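Local coordinates for protein NAD-dependent formate dehydrogenase gamma subunit (Cupriavidus necator, PDB 6VW7) that carries a [2Fe-2S] cluster as the gamma subunit of a NAD-dependent formate dehydrogenase, probably passing electrons between its redox centres, at residues Ile45-Val50 against Phe74-Ala79. Sequence-based numbering, arbitrary orientation. Where two conformers were deposited one is given.
Sequences IPDAAV and FRQQPA
Ile45 brings its CD1 methyl obliquely against the Phe74 side chain, where CD1 of Ile45 lies 3.7 Å from CD1 of Phe74 and also touches Phe74 CB. The contact belongs to the N-terminal helical part of this complex I 24 kDa-type subunit, ahead of the thioredoxin-like part that binds the [2Fe-2S] cluster. It joins the loop between helices 31-42 and 50-57 to the linker that runs from helix 61-70 to strand 82-87. The bond from CA to CB of Ile45 runs alongside the linker; CG1, anti to the carbonyl carbon (chi1 -63°), and a next torsion of 118° bring CD1 to the ring. Leu35 and Gln39 of helix 31-42 touch both Ile45 and Phe74, and Ala267 of the beta subunit packs on Phe74, bringing the subunit interface close to this apolar cluster.

Beside it the two backbones are tied by one hydrogen bond, almost straight, which the N-H of Ile45 donates to Arg75 O (N to O 2.9 Å). The CB of Arg75 points away from Ile45-Val50; in one of its two conformers NH2 makes a salt bridge to Glu124 of strand 121-126, a link between the helical and thioredoxin-like parts. One residue further on, Gln76 CA lies 3.5 Å from Ile45 O in a C-H...O contact, so Ile45 meets the linker through both its N-H and its carbonyl. At the more open margin, Asp47 OD1 and Gln76 OE1, both acceptors, come to 3.5 Å without a hydrogen bond between them, the carboxylate and amide planes 74° apart.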
loop_
_atom_site.group_PDB
_atom_site.type_symbol
_atom_site.label_atom_id
_atom_site.label_comp_id
_atom_site.label_asym_id
_atom_site.label_seq_id
_atom_site.Cartn_x
_atom_site.Cartn_y
_atom_site.Cartn_z
ATOM N N ILE A 45 3.843 -22.005 12.802
ATOM C CA ILE A 45 3.053 -22.199 14.011
ATOM C C ILE A 45 2.813 -23.698 14.161
ATOM O O ILE A 45 2.001 -24.266 13.415
ATOM C CB ILE A 45 1.731 -21.423 13.965
ATOM C CG1 ILE A 45 2.010 -19.918 13.885
ATOM C CG2 ILE A 45 0.864 -21.759 15.177
ATOM C CD1 ILE A 45 1.485 -19.324 12.651
ATOM N N PRO A 46 3.474 -24.370 15.105
ATOM C CA PRO A 46 3.283 -25.819 15.241
ATOM C C PRO A 46 1.902 -26.121 15.784
ATOM O O PRO A 46 1.347 -25.361 16.582
ATOM C CB PRO A 46 4.368 -26.239 16.241
ATOM C CG PRO A 46 5.169 -24.989 16.554
ATOM C CD PRO A 46 4.357 -23.819 16.153
ATOM N N ASP A 47 1.355 -27.264 15.354
ATOM C CA ASP A 47 0.053 -27.698 15.854
ATOM C C ASP A 47 0.042 -27.750 17.375
ATOM O O ASP A 47 -0.980 -27.457 18.009
ATOM C CB ASP A 47 -0.302 -29.071 15.278
ATOM C CG ASP A 47 -0.885 -28.996 13.865
ATOM O OD1 ASP A 47 -1.235 -27.890 13.386
ATOM O OD2 ASP A 47 -0.970 -30.069 13.227
ATOM N N ALA A 48 1.172 -28.128 17.981
ATOM C CA ALA A 48 1.229 -28.253 19.431
ATOM C C ALA A 48 1.120 -26.911 20.145
ATOM O O ALA A 48 0.895 -26.896 21.358
ATOM C CB ALA A 48 2.519 -28.960 19.857
ATOM N N ALA A 49 1.263 -25.790 19.442
ATOM C CA ALA A 49 1.073 -24.504 20.097
ATOM C C ALA A 49 -0.396 -24.144 20.264
ATOM O O ALA A 49 -0.725 -23.308 21.116
ATOM C CB ALA A 49 1.770 -23.396 19.314
ATOM N N VAL A 50 -1.283 -24.719 19.449
ATOM C CA VAL A 50 -2.686 -24.296 19.469
ATOM C C VAL A 50 -3.322 -24.470 20.845
ATOM O O VAL A 50 -3.949 -23.515 21.332
ATOM C CB VAL A 50 -3.466 -24.998 18.347
ATOM C CG1 VAL A 50 -4.966 -24.677 18.448
ATOM C CG2 VAL A 50 -2.902 -24.560 16.986
ATOM N N PHE A 74 0.273 -17.218 7.376
ATOM C CA PHE A 74 0.711 -18.142 8.428
ATOM C C PHE A 74 0.965 -19.529 7.855
ATOM O O PHE A 74 0.160 -20.042 7.078
ATOM C CB PHE A 74 -0.340 -18.229 9.541
ATOM C CG PHE A 74 -0.518 -16.941 10.311
ATOM C CD1 PHE A 74 0.583 -16.241 10.782
ATOM C CD2 PHE A 74 -1.784 -16.437 10.567
ATOM C CE1 PHE A 74 0.428 -15.051 11.486
ATOM C CE2 PHE A 74 -1.950 -15.249 11.269
ATOM C CZ PHE A 74 -0.857 -14.551 11.720
ATOM N N ARG A 75 2.079 -20.146 8.230
ATOM C CA ARG A 75 2.352 -21.509 7.804
ATOM C C ARG A 75 2.426 -22.418 9.019
ATOM O O ARG A 75 2.850 -22.004 10.101
ATOM C CB ARG A 75 3.633 -21.612 6.960
ATOM C CG ARG A 75 4.846 -20.877 7.475
ATOM C CD ARG A 75 5.985 -20.952 6.451
ATOM N NE ARG A 75 5.713 -20.164 5.251
ATOM C CZ ARG A 75 5.464 -20.670 4.044
ATOM N NH1 ARG A 75 5.457 -21.983 3.848
ATOM N NH2 ARG A 75 5.229 -19.858 3.026
ATOM N N GLN A 76 1.966 -23.652 8.834
ATOM C CA GLN A 76 1.928 -24.647 9.897
ATOM C C GLN A 76 3.057 -25.663 9.805
ATOM O O GLN A 76 3.109 -26.582 10.622
ATOM C CB GLN A 76 0.571 -25.357 9.896
ATOM C CG GLN A 76 -0.553 -24.439 10.327
ATOM C CD GLN A 76 -1.925 -25.075 10.234
ATOM O OE1 GLN A 76 -2.532 -25.419 11.253
ATOM N NE2 GLN A 76 -2.435 -25.217 9.007
ATOM N N GLN A 77 3.937 -25.541 8.819
ATOM C CA GLN A 77 5.110 -26.385 8.682
ATOM C C GLN A 77 6.263 -25.510 8.216
ATOM O O GLN A 77 6.036 -24.506 7.534
ATOM C CB GLN A 77 4.874 -27.527 7.677
ATOM N N PRO A 78 7.503 -25.868 8.546
ATOM C CA PRO A 78 8.632 -25.011 8.161
ATOM C C PRO A 78 8.711 -24.831 6.651
ATOM O O PRO A 78 8.354 -25.719 5.876
ATOM C CB PRO A 78 9.853 -25.772 8.693
ATOM C CG PRO A 78 9.312 -26.658 9.763
ATOM C CD PRO A 78 7.933 -27.038 9.329
ATOM N N ALA A 79 9.128 -23.641 6.236
ATOM C CA ALA A 79 9.424 -23.385 4.836
ATOM C C ALA A 79 10.868 -23.790 4.560
ATOM O O ALA A 79 11.609 -24.170 5.465
ATOM C CB ALA A 79 9.183 -21.917 4.495
#